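Local coordinates for protein desmoplakin (Homo sapiens, PDB 3R6N) that probably links desmosomal cell-adhesion complexes to the cytoskeleton, its plakin domain forming a rigid rod of spectrin repeats that carries an SH3 domain, at residues D120-K124 with L271-D277. Residue numbers count along the deposited sequence, not the author numbering.
Sequences DWSDK and LKPRNPD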
ATOM      1  N   ASP A 120       9.072   5.857  -8.131  1.00 82.86           N
ATOM      2  CA  ASP A 120       9.353   6.476  -6.836  1.00 81.78           C
ATOM      3  C   ASP A 120       8.157   6.348  -5.891  1.00 81.16           C
ATOM      4  O   ASP A 120       7.083   6.883  -6.165  1.00 82.95           O
ATOM      5  CB  ASP A 120       9.724   7.949  -7.034  1.00 83.02           C
ATOM      6  CG  ASP A 120      10.047   8.654  -5.732  1.00 82.56           C
ATOM      7  OD1 ASP A 120      10.396   7.961  -4.752  1.00 81.89           O
ATOM      8  OD2 ASP A 120       9.956   9.902  -5.694  1.00 83.49           O
ATOM      9  N   TRP A 121       8.344   5.637  -4.780  1.00 68.44           N
ATOM     10  CA  TRP A 121       7.258   5.402  -3.826  1.00 62.43           C
ATOM     11  C   TRP A 121       7.436   6.163  -2.515  1.00 61.73           C
ATOM     12  O   TRP A 121       6.747   5.888  -1.529  1.00 61.13           O
ATOM     13  CB  TRP A 121       7.110   3.913  -3.515  1.00 67.16           C
ATOM     14  CG  TRP A 121       6.558   3.106  -4.642  1.00 62.88           C
ATOM     15  CD1 TRP A 121       7.239   2.218  -5.425  1.00 62.53           C
ATOM     16  CD2 TRP A 121       5.206   3.103  -5.115  1.00 65.73           C
ATOM     17  NE1 TRP A 121       6.394   1.664  -6.357  1.00 62.61           N
ATOM     18  CE2 TRP A 121       5.141   2.192  -6.188  1.00 65.08           C
ATOM     19  CE3 TRP A 121       4.043   3.783  -4.736  1.00 68.32           C
ATOM     20  CZ2 TRP A 121       3.964   1.946  -6.886  1.00 67.04           C
ATOM     21  CZ3 TRP A 121       2.872   3.534  -5.435  1.00 71.08           C
ATOM     22  CH2 TRP A 121       2.844   2.624  -6.498  1.00 70.25           C
ATOM     23  N   SER A 122       8.362   7.116  -2.505  1.00 67.16           N
ATOM     24  CA  SER A 122       8.610   7.928  -1.319  1.00 67.29           C
ATOM     25  C   SER A 122       7.467   8.909  -1.091  1.00 60.79           C
ATOM     26  O   SER A 122       6.423   8.831  -1.744  1.00 61.51           O
ATOM     27  CB  SER A 122       9.901   8.721  -1.481  1.00 63.10           C
ATOM     28  OG  SER A 122       9.805   9.635  -2.559  1.00 69.81           O
ATOM     29  N   ASP A 123       7.672   9.831  -0.157  1.00 93.60           N
ATOM     30  CA  ASP A 123       6.689  10.870   0.125  1.00 93.83           C
ATOM     31  C   ASP A 123       6.663  11.962  -0.942  1.00 95.55           C
ATOM     32  O   ASP A 123       5.677  12.685  -1.071  1.00 97.15           O
ATOM     33  CB  ASP A 123       6.946  11.482   1.502  1.00 93.45           C
ATOM     34  CG  ASP A 123       8.299  12.168   1.595  1.00 94.95           C
ATOM     35  OD1 ASP A 123       8.376  13.260   2.204  1.00 95.64           O
ATOM     36  OD2 ASP A 123       9.288  11.617   1.061  1.00 96.16           O
ATOM     37  N   LYS A 124       7.747  12.080  -1.703  1.00 80.84           N
ATOM     38  CA  LYS A 124       7.829  13.068  -2.775  1.00 82.77           C
ATOM     39  C   LYS A 124       6.835  12.775  -3.898  1.00 84.74           C
ATOM     40  O   LYS A 124       6.501  13.661  -4.682  1.00 87.68           O
ATOM     41  CB  LYS A 124       9.240  13.111  -3.361  1.00 83.51           C
ATOM     42  CG  LYS A 124      10.349  13.442  -2.375  1.00 84.32           C
ATOM     43  CD  LYS A 124      11.713  13.201  -3.028  1.00 86.76           C
ATOM     44  CE  LYS A 124      12.869  13.400  -2.056  1.00 90.13           C
ATOM     45  NZ  LYS A 124      14.169  12.997  -2.679  1.00 92.83           N
ATOM     46  N   LEU A 271       7.534   6.388   4.613  1.00 62.54           N
ATOM     47  CA  LEU A 271       7.918   6.713   3.242  1.00 64.93           C
ATOM     48  C   LEU A 271       9.256   7.446   3.120  1.00 63.23           C
ATOM     49  O   LEU A 271      10.020   7.192   2.193  1.00 62.82           O
ATOM     50  CB  LEU A 271       6.816   7.529   2.562  1.00 66.83           C
ATOM     51  CG  LEU A 271       5.786   6.762   1.730  1.00 68.00           C
ATOM     52  CD1 LEU A 271       5.391   5.468   2.406  1.00 66.79           C
ATOM     53  CD2 LEU A 271       4.562   7.625   1.455  1.00 71.60           C
ATOM     54  N   LYS A 272       9.541   8.359   4.040  1.00 70.61           N
ATOM     55  CA  LYS A 272      10.753   9.168   3.925  1.00 72.34           C
ATOM     56  C   LYS A 272      12.031   8.341   3.769  1.00 72.73           C
ATOM     57  O   LYS A 272      12.894   8.682   2.961  1.00 73.61           O
ATOM     58  CB  LYS A 272      10.880  10.141   5.096  1.00 74.51           C
ATOM     59  CG  LYS A 272       9.819  11.222   5.099  1.00 74.68           C
ATOM     60  CD  LYS A 272      10.052  12.223   6.210  1.00 76.92           C
ATOM     61  CE  LYS A 272       8.952  13.265   6.241  1.00 77.13           C
ATOM     62  NZ  LYS A 272       8.906  14.044   4.971  1.00 77.59           N
ATOM     63  N   PRO A 273      12.158   7.250   4.538  1.00 64.85           N
ATOM     64  CA  PRO A 273      13.376   6.435   4.449  1.00 65.22           C
ATOM     65  C   PRO A 273      13.607   5.824   3.067  1.00 63.88           C
ATOM     66  O   PRO A 273      14.693   5.314   2.800  1.00 64.22           O
ATOM     67  CB  PRO A 273      13.133   5.339   5.488  1.00 65.28           C
ATOM     68  CG  PRO A 273      12.198   5.958   6.468  1.00 65.32           C
ATOM     69  CD  PRO A 273      11.286   6.818   5.644  1.00 64.26           C
ATOM     70  N   ARG A 274      12.609   5.881   2.196  1.00 60.82           N
ATOM     71  CA  ARG A 274      12.770   5.352   0.847  1.00 59.20           C
ATOM     72  C   ARG A 274      13.739   6.201   0.039  1.00 60.46           C
ATOM     73  O   ARG A 274      14.335   5.718  -0.927  1.00 59.75           O
ATOM     74  CB  ARG A 274      11.427   5.255   0.129  1.00 62.76           C
ATOM     75  CG  ARG A 274      10.417   4.397   0.846  1.00 62.03           C
ATOM     76  CD  ARG A 274       9.266   4.022  -0.058  1.00 62.13           C
ATOM     77  NE  ARG A 274       9.675   3.066  -1.083  1.00 60.98           N
ATOM     78  CZ  ARG A 274       9.737   1.753  -0.894  1.00 59.59           C
ATOM     79  NH1 ARG A 274       9.419   1.231   0.281  1.00 59.35           N
ATOM     80  NH2 ARG A 274      10.121   0.962  -1.884  1.00 58.60           N
ATOM     81  N   ASN A 275      13.886   7.463   0.438  1.00 78.88           N
ATOM     82  CA  ASN A 275      14.827   8.377  -0.205  1.00 80.77           C
ATOM     83  C   ASN A 275      16.259   8.151   0.254  1.00 83.62           C
ATOM     84  O   ASN A 275      16.517   7.970   1.441  1.00 85.97           O
ATOM     85  CB  ASN A 275      14.433   9.827   0.057  1.00 82.63           C
ATOM     86  CG  ASN A 275      13.168  10.224  -0.673  1.00 81.37           C
ATOM     87  OD1 ASN A 275      12.954   9.835  -1.824  1.00 80.24           O
ATOM     88  ND2 ASN A 275      12.316  11.002  -0.005  1.00 82.29           N
ATOM     89  N   PRO A 276      17.200   8.182  -0.696  1.00 78.72           N
ATOM     90  CA  PRO A 276      18.610   7.861  -0.455  1.00 82.02           C
ATOM     91  C   PRO A 276      19.261   8.829   0.523  1.00 85.15           C
ATOM     92  O   PRO A 276      20.259   8.486   1.152  1.00 86.94           O
ATOM     93  CB  PRO A 276      19.242   7.995  -1.848  1.00 81.72           C
ATOM     94  CG  PRO A 276      18.095   7.929  -2.818  1.00 77.23           C
ATOM     95  CD  PRO A 276      16.939   8.538  -2.100  1.00 76.70           C
ATOM     96  N   ASP A 277      18.684  10.019   0.647  1.00112.26           N
ATOM     97  CA  ASP A 277      19.256  11.095   1.444  1.00115.59           C
ATOM     98  C   ASP A 277      18.782  11.137   2.893  1.00116.25           C
ATOM     99  O   ASP A 277      19.421  11.774   3.736  1.00119.80           O
ATOM    100  CB  ASP A 277      18.896  12.448   0.825  1.00116.82           C
ATOM    101  CG  ASP A 277      17.401  12.605   0.588  1.00114.62           C
ATOM    102  OD1 ASP A 277      16.948  12.246  -0.513  1.00111.18           O
ATOM    103  OD2 ASP A 277      16.706  13.062   1.512  1.00114.79           O
TER
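R274 lays the methylene part of its side chain along the backbone of W121 and S122, its CD 3.5 Å from W121 O and its NE 3.6 Å from W121 CB, while its guanidinium donates hydrogen bonds to the carbonyls of S330 and L333. Beside it, L271 points toward the same backbone, its CG 3.5 Å from W121 O. The 3-10 turn 272-274 places K272 and N275 at the opposing loop: K272 NZ forms a hydrogen-bonded salt bridge with D123 OD1 at 2.9 Å, and N275 OD1 lies 3.2 Å from S122 OG. D120 OD1 accepts from S122 N (3.1 Å), an Asx turn, and also from S122 OG (2.8 Å), shaping the spectrin-repeat loop between helices 68-117 and 130-161. W121 turns its indole away to stack on H194 of helix 167-225. Thus the SH3 domain docks onto the spectrin repeats through a mixed contact, L271 and the R274 methylenes buried against the W121-S122 backbone and the K272-D123 and long K124-D277 ion pairs at its more exposed side, consistent with this fragment's rigidity.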